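Local coordinates for protein alternansucrase (Leuconostoc mesenteroides, PDB 6HVG) that belongs to glycoside hydrolase family 70, with a TIM-barrel-type catalytic region, putative cell-wall- or choline-binding repeats and a bound calcium ion, at residues A[786-800]-A[831-843]. Sequence-based numbering, arbitrary orientation.
Sequences MEFYYKDQENPSGFK and LEGGQYMEKGTIY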
ATOM      1  N   MET A 786      -7.690  19.917  -0.704  1.00 64.52           N
ATOM      2  CA  MET A 786      -7.049  20.572  -1.825  1.00 63.63           C
ATOM      3  C   MET A 786      -6.771  22.035  -1.569  1.00 62.00           C
ATOM      4  O   MET A 786      -5.741  22.544  -2.019  1.00 59.36           O
ATOM      5  CB  MET A 786      -7.890  20.403  -3.091  1.00 65.08           C
ATOM      6  CG  MET A 786      -7.723  19.035  -3.733  1.00 65.40           C
ATOM      7  SD  MET A 786      -6.007  18.706  -4.182  1.00 66.65           S
ATOM      8  CE  MET A 786      -6.254  17.251  -5.186  1.00 71.63           C
ATOM      9  N   GLU A 787      -7.666  22.707  -0.849  1.00 61.18           N
ATOM     10  CA  GLU A 787      -7.434  24.113  -0.500  1.00 64.25           C
ATOM     11  C   GLU A 787      -6.173  24.297   0.370  1.00 63.28           C
ATOM     12  O   GLU A 787      -5.448  25.281   0.195  1.00 63.02           O
ATOM     13  CB  GLU A 787      -8.676  24.752   0.146  1.00 65.58           C
ATOM     14  CG  GLU A 787      -9.811  25.033  -0.841  1.00 68.19           C
ATOM     15  CD  GLU A 787      -9.419  25.989  -1.992  1.00 72.82           C
ATOM     16  OE1 GLU A 787      -9.062  27.165  -1.736  1.00 67.62           O
ATOM     17  OE2 GLU A 787      -9.467  25.562  -3.175  1.00 71.17           O
ATOM     18  N   PHE A 788      -5.899  23.352   1.272  1.00 62.52           N
ATOM     19  CA  PHE A 788      -4.668  23.396   2.088  1.00 67.42           C
ATOM     20  C   PHE A 788      -3.436  23.082   1.243  1.00 66.02           C
ATOM     21  O   PHE A 788      -2.372  23.699   1.404  1.00 63.50           O
ATOM     22  CB  PHE A 788      -4.750  22.428   3.296  1.00 69.40           C
ATOM     23  CG  PHE A 788      -5.865  22.751   4.270  1.00 72.52           C
ATOM     24  CD1 PHE A 788      -5.884  23.971   4.951  1.00 73.21           C
ATOM     25  CD2 PHE A 788      -6.905  21.848   4.493  1.00 71.00           C
ATOM     26  CE1 PHE A 788      -6.921  24.281   5.816  1.00 73.23           C
ATOM     27  CE2 PHE A 788      -7.933  22.156   5.362  1.00 71.89           C
ATOM     28  CZ  PHE A 788      -7.945  23.377   6.018  1.00 72.23           C
ATOM     29  N   TYR A 789      -3.606  22.103   0.355  1.00 62.26           N
ATOM     30  CA  TYR A 789      -2.568  21.674  -0.578  1.00 58.81           C
ATOM     31  C   TYR A 789      -2.138  22.825  -1.488  1.00 57.62           C
ATOM     32  O   TYR A 789      -0.939  23.045  -1.687  1.00 57.92           O
ATOM     33  CB  TYR A 789      -3.096  20.496  -1.399  1.00 57.93           C
ATOM     34  CG  TYR A 789      -2.167  19.920  -2.440  1.00 57.22           C
ATOM     35  CD1 TYR A 789      -1.142  19.066  -2.088  1.00 58.50           C
ATOM     36  CD2 TYR A 789      -2.347  20.201  -3.781  1.00 58.44           C
ATOM     37  CE1 TYR A 789      -0.306  18.515  -3.046  1.00 60.57           C
ATOM     38  CE2 TYR A 789      -1.512  19.668  -4.749  1.00 59.58           C
ATOM     39  CZ  TYR A 789      -0.497  18.814  -4.376  1.00 60.27           C
ATOM     40  OH  TYR A 789       0.320  18.244  -5.325  1.00 63.70           O
ATOM     41  N   TYR A 790      -3.116  23.561  -2.021  1.00 55.55           N
ATOM     42  CA  TYR A 790      -2.821  24.759  -2.819  1.00 57.99           C
ATOM     43  C   TYR A 790      -2.089  25.825  -1.978  1.00 60.53           C
ATOM     44  O   TYR A 790      -1.122  26.404  -2.425  1.00 60.21           O
ATOM     45  CB  TYR A 790      -4.090  25.387  -3.417  1.00 56.35           C
ATOM     46  CG  TYR A 790      -4.956  24.508  -4.308  1.00 55.69           C
ATOM     47  CD1 TYR A 790      -4.423  23.468  -5.074  1.00 54.48           C
ATOM     48  CD2 TYR A 790      -6.324  24.746  -4.401  1.00 58.73           C
ATOM     49  CE1 TYR A 790      -5.232  22.681  -5.884  1.00 53.09           C
ATOM     50  CE2 TYR A 790      -7.148  23.968  -5.206  1.00 59.53           C
ATOM     51  CZ  TYR A 790      -6.601  22.940  -5.945  1.00 57.26           C
ATOM     52  OH  TYR A 790      -7.450  22.213  -6.735  1.00 53.72           O
ATOM     53  N   LYS A 791      -2.567  26.080  -0.763  1.00 66.98           N
ATOM     54  CA  LYS A 791      -1.962  27.083   0.136  1.00 72.91           C
ATOM     55  C   LYS A 791      -0.495  26.766   0.415  1.00 66.98           C
ATOM     56  O   LYS A 791       0.349  27.650   0.449  1.00 65.96           O
ATOM     57  CB  LYS A 791      -2.754  27.148   1.455  1.00 78.99           C
ATOM     58  CG  LYS A 791      -2.164  28.007   2.569  1.00 85.11           C
ATOM     59  CD  LYS A 791      -2.545  29.468   2.436  1.00 93.78           C
ATOM     60  CE  LYS A 791      -1.794  30.297   3.488  1.00 95.17           C
ATOM     61  NZ  LYS A 791      -0.321  30.455   3.249  1.00 93.84           N
ATOM     62  N   ASP A 792      -0.213  25.490   0.618  1.00 64.93           N
ATOM     63  CA  ASP A 792       1.147  24.998   0.850  1.00 62.71           C
ATOM     64  C   ASP A 792       2.021  25.117  -0.386  1.00 61.18           C
ATOM     65  O   ASP A 792       3.175  25.509  -0.306  1.00 60.03           O
ATOM     66  CB  ASP A 792       1.075  23.537   1.291  1.00 62.50           C
ATOM     67  CG  ASP A 792       2.431  22.871   1.346  1.00 64.39           C
ATOM     68  OD1 ASP A 792       2.724  22.001   0.476  1.00 66.35           O
ATOM     69  OD2 ASP A 792       3.187  23.211   2.283  1.00 65.15           O
ATOM     70  N   GLN A 793       1.457  24.775  -1.540  1.00 63.20           N
ATOM     71  CA  GLN A 793       2.162  24.836  -2.820  1.00 61.55           C
ATOM     72  C   GLN A 793       2.618  26.267  -3.162  1.00 63.01           C
ATOM     73  O   GLN A 793       3.750  26.470  -3.601  1.00 61.96           O
ATOM     74  CB  GLN A 793       1.232  24.345  -3.926  1.00 60.57           C
ATOM     75  CG  GLN A 793       1.804  24.377  -5.337  1.00 58.99           C
ATOM     76  CD  GLN A 793       0.842  23.791  -6.355  1.00 58.60           C
ATOM     77  OE1 GLN A 793       0.534  24.415  -7.354  1.00 57.96           O
ATOM     78  NE2 GLN A 793       0.353  22.589  -6.091  1.00 60.20           N
ATOM     79  N   GLU A 794       1.734  27.239  -2.945  1.00 62.81           N
ATOM     80  CA  GLU A 794       1.978  28.631  -3.295  1.00 66.15           C
ATOM     81  C   GLU A 794       2.539  29.457  -2.153  1.00 68.65           C
ATOM     82  O   GLU A 794       2.544  30.685  -2.220  1.00 71.73           O
ATOM     83  CB  GLU A 794       0.675  29.267  -3.782  1.00 67.84           C
ATOM     84  CG  GLU A 794       0.075  28.515  -4.956  1.00 71.69           C
ATOM     85  CD  GLU A 794      -1.063  29.233  -5.643  1.00 73.27           C
ATOM     86  OE1 GLU A 794      -1.370  30.394  -5.279  1.00 74.26           O
ATOM     87  OE2 GLU A 794      -1.638  28.600  -6.556  1.00 69.58           O
ATOM     88  N   ASN A 795       3.034  28.791  -1.114  1.00 69.83           N
ATOM     89  CA  ASN A 795       3.410  29.475   0.110  1.00 73.61           C
ATOM     90  C   ASN A 795       4.576  30.452  -0.133  1.00 71.44           C
ATOM     91  O   ASN A 795       5.634  30.033  -0.581  1.00 71.23           O
ATOM     92  CB  ASN A 795       3.784  28.438   1.188  1.00 78.65           C
ATOM     93  CG  ASN A 795       3.829  29.042   2.585  1.00 79.30           C
ATOM     94  OD1 ASN A 795       4.471  30.066   2.783  1.00 82.38           O
ATOM     95  ND2 ASN A 795       3.186  28.408   3.554  1.00 77.32           N
ATOM     96  N   PRO A 796       4.383  31.758   0.139  1.00 73.71           N
ATOM     97  CA  PRO A 796       5.494  32.726  -0.053  1.00 74.37           C
ATOM     98  C   PRO A 796       6.694  32.494   0.878  1.00 72.88           C
ATOM     99  O   PRO A 796       7.818  32.864   0.548  1.00 69.59           O
ATOM    100  CB  PRO A 796       4.858  34.098   0.216  1.00 73.99           C
ATOM    101  CG  PRO A 796       3.481  33.842   0.693  1.00 73.96           C
ATOM    102  CD  PRO A 796       3.144  32.394   0.621  1.00 72.67           C
ATOM    103  N   SER A 797       6.468  31.881   2.028  1.00 72.95           N
ATOM    104  CA  SER A 797       7.576  31.487   2.902  1.00 74.76           C
ATOM    105  C   SER A 797       8.647  30.748   2.139  1.00 75.67           C
ATOM    106  O   SER A 797       9.827  30.916   2.394  1.00 79.61           O
ATOM    107  CB  SER A 797       7.072  30.599   4.034  1.00 78.22           C
ATOM    108  OG  SER A 797       6.886  29.258   3.615  1.00 79.73           O
ATOM    109  N   GLY A 798       8.213  29.893   1.223  1.00 74.78           N
ATOM    110  CA  GLY A 798       9.106  29.091   0.403  1.00 74.76           C
ATOM    111  C   GLY A 798       9.253  27.668   0.897  1.00 73.83           C
ATOM    112  O   GLY A 798       9.936  26.862   0.266  1.00 75.35           O
ATOM    113  N   PHE A 799       8.638  27.369   2.036  1.00 72.58           N
ATOM    114  CA  PHE A 799       8.691  26.036   2.618  1.00 70.46           C
ATOM    115  C   PHE A 799       7.485  25.288   2.085  1.00 69.32           C
ATOM    116  O   PHE A 799       6.406  25.876   1.884  1.00 64.81           O
ATOM    117  CB  PHE A 799       8.678  26.121   4.153  1.00 72.83           C
ATOM    118  CG  PHE A 799       8.559  24.784   4.863  1.00 72.23           C
ATOM    119  CD1 PHE A 799       7.329  24.339   5.364  1.00 69.95           C
ATOM    120  CD2 PHE A 799       9.679  23.994   5.077  1.00 72.64           C
ATOM    121  CE1 PHE A 799       7.229  23.116   6.025  1.00 70.60           C
ATOM    122  CE2 PHE A 799       9.583  22.767   5.746  1.00 70.67           C
ATOM    123  CZ  PHE A 799       8.355  22.322   6.208  1.00 69.42           C
ATOM    124  N   LYS A 800       7.677  23.996   1.852  1.00 69.64           N
ATOM    125  CA  LYS A 800       6.612  23.139   1.368  1.00 69.38           C
ATOM    126  C   LYS A 800       6.543  21.889   2.215  1.00 68.26           C
ATOM    127  O   LYS A 800       7.543  21.177   2.386  1.00 66.10           O
ATOM    128  CB  LYS A 800       6.835  22.779  -0.106  1.00 70.11           C
ATOM    129  CG  LYS A 800       6.538  23.928  -1.062  1.00 67.52           C
ATOM    130  CD  LYS A 800       7.284  23.796  -2.392  1.00 64.65           C
ATOM    131  CE  LYS A 800       7.463  25.135  -3.115  1.00 66.04           C
ATOM    132  NZ  LYS A 800       6.323  26.088  -2.929  1.00 67.60           N
ATOM    133  N   LEU A 831      -3.894  23.534 -11.507  1.00 55.20           N
ATOM    134  CA  LEU A 831      -4.091  22.975 -10.178  1.00 53.61           C
ATOM    135  C   LEU A 831      -4.753  21.606 -10.254  1.00 52.90           C
ATOM    136  O   LEU A 831      -5.694  21.401 -11.039  1.00 54.35           O
ATOM    137  CB  LEU A 831      -4.935  23.912  -9.327  1.00 56.14           C
ATOM    138  CG  LEU A 831      -4.289  25.254  -8.962  1.00 55.91           C
ATOM    139  CD1 LEU A 831      -5.285  26.097  -8.179  1.00 55.93           C
ATOM    140  CD2 LEU A 831      -2.985  25.084  -8.179  1.00 54.71           C
ATOM    141  N   GLU A 832      -4.276  20.687  -9.415  1.00 50.58           N
ATOM    142  CA  GLU A 832      -4.641  19.263  -9.504  1.00 48.72           C
ATOM    143  C   GLU A 832      -6.063  18.908  -9.126  1.00 49.45           C
ATOM    144  O   GLU A 832      -6.527  17.834  -9.495  1.00 50.92           O
ATOM    145  CB  GLU A 832      -3.687  18.417  -8.672  1.00 48.30           C
ATOM    146  CG  GLU A 832      -2.422  18.061  -9.429  1.00 49.10           C
ATOM    147  CD  GLU A 832      -1.256  17.770  -8.521  1.00 49.48           C
ATOM    148  OE1 GLU A 832      -0.851  18.652  -7.756  1.00 49.01           O
ATOM    149  OE2 GLU A 832      -0.734  16.656  -8.575  1.00 51.89           O
ATOM    150  N   GLY A 833      -6.753  19.793  -8.406  1.00 51.52           N
ATOM    151  CA  GLY A 833      -8.143  19.578  -8.024  1.00 51.75           C
ATOM    152  C   GLY A 833      -9.116  20.504  -8.736  1.00 53.48           C
ATOM    153  O   GLY A 833      -8.734  21.330  -9.557  1.00 51.38           O
ATOM    154  N   GLY A 834     -10.394  20.357  -8.403  1.00 56.16           N
ATOM    155  CA  GLY A 834     -11.425  21.180  -8.973  1.00 56.28           C
ATOM    156  C   GLY A 834     -11.575  20.859 -10.437  1.00 56.98           C
ATOM    157  O   GLY A 834     -11.389  19.725 -10.864  1.00 53.42           O
ATOM    158  N   GLN A 835     -11.889  21.886 -11.209  1.00 60.84           N
ATOM    159  CA  GLN A 835     -12.287  21.743 -12.598  1.00 58.73           C
ATOM    160  C   GLN A 835     -11.080  21.718 -13.530  1.00 56.05           C
ATOM    161  O   GLN A 835     -10.022  22.236 -13.196  1.00 57.28           O
ATOM    162  CB  GLN A 835     -13.214  22.902 -12.948  1.00 61.33           C
ATOM    163  CG  GLN A 835     -14.523  22.833 -12.195  1.00 63.57           C
ATOM    164  CD  GLN A 835     -15.414  21.718 -12.691  1.00 63.60           C
ATOM    165  OE1 GLN A 835     -15.970  20.968 -11.908  1.00 63.86           O
ATOM    166  NE2 GLN A 835     -15.563  21.620 -14.004  1.00 65.70           N
ATOM    167  N   TYR A 836     -11.245  21.112 -14.702  1.00 54.64           N
ATOM    168  CA  TYR A 836     -10.128  20.940 -15.636  1.00 53.43           C
ATOM    169  C   TYR A 836      -9.683  22.277 -16.163  1.00 55.01           C
ATOM    170  O   TYR A 836     -10.488  23.024 -16.707  1.00 57.51           O
ATOM    171  CB  TYR A 836     -10.509  20.023 -16.803  1.00 52.77           C
ATOM    172  CG  TYR A 836      -9.337  19.630 -17.688  1.00 52.25           C
ATOM    173  CD1 TYR A 836      -8.290  18.867 -17.197  1.00 51.28           C
ATOM    174  CD2 TYR A 836      -9.275  20.029 -19.014  1.00 51.58           C
ATOM    175  CE1 TYR A 836      -7.230  18.511 -17.999  1.00 48.26           C
ATOM    176  CE2 TYR A 836      -8.216  19.665 -19.827  1.00 48.18           C
ATOM    177  CZ  TYR A 836      -7.197  18.911 -19.312  1.00 47.57           C
ATOM    178  OH  TYR A 836      -6.138  18.564 -20.115  1.00 48.62           O
ATOM    179  N   MET A 837      -8.399  22.581 -15.982  1.00 58.79           N
ATOM    180  CA  MET A 837      -7.811  23.843 -16.415  1.00 60.76           C
ATOM    181  C   MET A 837      -8.472  25.060 -15.769  1.00 62.87           C
ATOM    182  O   MET A 837      -8.518  26.130 -16.367  1.00 64.39           O
ATOM    183  CB  MET A 837      -7.863  23.937 -17.945  1.00 62.88           C
ATOM    184  CG  MET A 837      -6.513  23.717 -18.592  1.00 64.80           C
ATOM    185  SD  MET A 837      -6.630  23.402 -20.370  1.00 59.62           S
ATOM    186  CE  MET A 837      -5.669  21.889 -20.306  1.00 66.26           C
ATOM    187  N   GLU A 838      -8.979  24.896 -14.548  1.00 64.62           N
ATOM    188  CA  GLU A 838      -9.709  25.974 -13.877  1.00 68.61           C
ATOM    189  C   GLU A 838      -8.812  27.144 -13.543  1.00 65.57           C
ATOM    190  O   GLU A 838      -9.234  28.307 -13.633  1.00 68.58           O
ATOM    191  CB  GLU A 838     -10.375  25.492 -12.582  1.00 73.36           C
ATOM    192  CG  GLU A 838     -11.233  26.567 -11.920  1.00 79.97           C
ATOM    193  CD  GLU A 838     -12.211  26.019 -10.907  1.00 85.22           C
ATOM    194  OE1 GLU A 838     -11.754  25.388  -9.926  1.00 89.97           O
ATOM    195  OE2 GLU A 838     -13.432  26.233 -11.097  1.00 88.78           O
ATOM    196  N   LYS A 839      -7.596  26.830 -13.111  1.00 60.31           N
ATOM    197  CA  LYS A 839      -6.666  27.838 -12.678  1.00 62.07           C
ATOM    198  C   LYS A 839      -5.243  27.353 -12.884  1.00 59.86           C
ATOM    199  O   LYS A 839      -4.906  26.275 -12.453  1.00 59.10           O
ATOM    200  CB  LYS A 839      -6.904  28.170 -11.202  1.00 65.98           C
ATOM    201  CG  LYS A 839      -6.172  29.427 -10.735  1.00 72.94           C
ATOM    202  CD  LYS A 839      -6.221  29.601  -9.227  1.00 75.48           C
ATOM    203  CE  LYS A 839      -5.314  30.736  -8.780  1.00 77.52           C
ATOM    204  NZ  LYS A 839      -5.183  30.761  -7.296  1.00 77.48           N
ATOM    205  N   GLY A 840      -4.411  28.161 -13.540  1.00 58.18           N
ATOM    206  CA  GLY A 840      -3.002  27.844 -13.707  1.00 54.08           C
ATOM    207  C   GLY A 840      -2.284  27.838 -12.381  1.00 52.59           C
ATOM    208  O   GLY A 840      -2.773  28.401 -11.411  1.00 55.79           O
ATOM    209  N   THR A 841      -1.123  27.187 -12.349  1.00 50.55           N
ATOM    210  CA  THR A 841      -0.257  27.155 -11.183  1.00 49.17           C
ATOM    211  C   THR A 841       0.713  28.306 -11.265  1.00 49.45           C
ATOM    212  O   THR A 841       0.840  28.956 -12.306  1.00 50.95           O
ATOM    213  CB  THR A 841       0.608  25.872 -11.131  1.00 49.95           C
ATOM    214  OG1 THR A 841       1.525  25.861 -12.228  1.00 48.31           O
ATOM    215  CG2 THR A 841      -0.230  24.623 -11.173  1.00 48.62           C
ATOM    216  N   ILE A 842       1.433  28.540 -10.176  1.00 50.21           N
ATOM    217  CA  ILE A 842       2.435  29.600 -10.173  1.00 52.69           C
ATOM    218  C   ILE A 842       3.629  29.276 -11.089  1.00 53.63           C
ATOM    219  O   ILE A 842       4.339  30.167 -11.569  1.00 54.81           O
ATOM    220  CB  ILE A 842       2.913  29.967  -8.748  1.00 53.62           C
ATOM    221  CG1 ILE A 842       3.612  28.797  -8.055  1.00 53.45           C
ATOM    222  CG2 ILE A 842       1.744  30.457  -7.903  1.00 53.18           C
ATOM    223  CD1 ILE A 842       4.393  29.227  -6.815  1.00 53.75           C
ATOM    224  N   TYR A 843       3.836  27.993 -11.346  1.00 53.58           N
ATOM    225  CA  TYR A 843       4.933  27.560 -12.191  1.00 55.02           C
ATOM    226  C   TYR A 843       4.639  27.738 -13.691  1.00 53.02           C
ATOM    227  O   TYR A 843       5.571  27.786 -14.499  1.00 52.96           O
ATOM    228  CB  TYR A 843       5.286  26.105 -11.887  1.00 58.15           C
ATOM    229  CG  TYR A 843       5.400  25.765 -10.404  1.00 60.26           C
ATOM    230  CD1 TYR A 843       6.352  26.372  -9.589  1.00 59.11           C
ATOM    231  CD2 TYR A 843       4.565  24.814  -9.825  1.00 60.81           C
ATOM    232  CE1 TYR A 843       6.462  26.032  -8.244  1.00 59.38           C
ATOM    233  CE2 TYR A 843       4.673  24.484  -8.488  1.00 59.99           C
ATOM    234  CZ  TYR A 843       5.628  25.097  -7.711  1.00 58.88           C
ATOM    235  OH  TYR A 843       5.727  24.747  -6.399  1.00 67.98           O
TER
HETATM  236  O   HOH W   1      -1.603  21.167  -8.485  1.00 50.00           O
HETATM  237  O   HOH W   2       0.399  27.136  -7.834  1.00 60.77           O
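Tyr-789 has CG anti to the backbone N (chi1 179°), which carries its hydroxyl to the carboxylate of Glu-832. Tyr-790, one residue on, has CG anti to the carbonyl carbon instead (chi1 -57°), and its ring lies against Leu-831. The Tyr-789 OH donates to Glu-832 OE1 at 2.7 Å. It meets the syn side of the carboxylate, 24° out of its plane. The other oxygen, OE2, makes a salt bridge with Arg-750 and a hydrogen bond with Tyr-825. Leu-831 CD1 sits over the centre of the Tyr-790 ring, 3.9 Å from its centroid, a CH-pi contact. Gly-833 N gives a weak bond to Tyr-790 OH at the ring edge.

Two waters bridge polar groups of the two segments. One donates to Glu-832 OE1 and accepts from Glu-832 N, with a weak link from Gln-793 NE2, whose stronger partner is Asn-803. The second donates to Gln-793 OE1 and Glu-794 OE2 and accepts from Ile-842 N at 2.9 Å. Beside it, Ile-842 CG2 packs on Glu-794 CD at 3.8 Å.

The contact joins the C-terminal half of helix 779-793 and the residues just after it to the loop between helices 826-829 and 844-857. Glu-832 is gripped through both carboxylate oxygens, which fixes the rotation of the group, while the waters supply partners for backbone and side-chain groups along the seam.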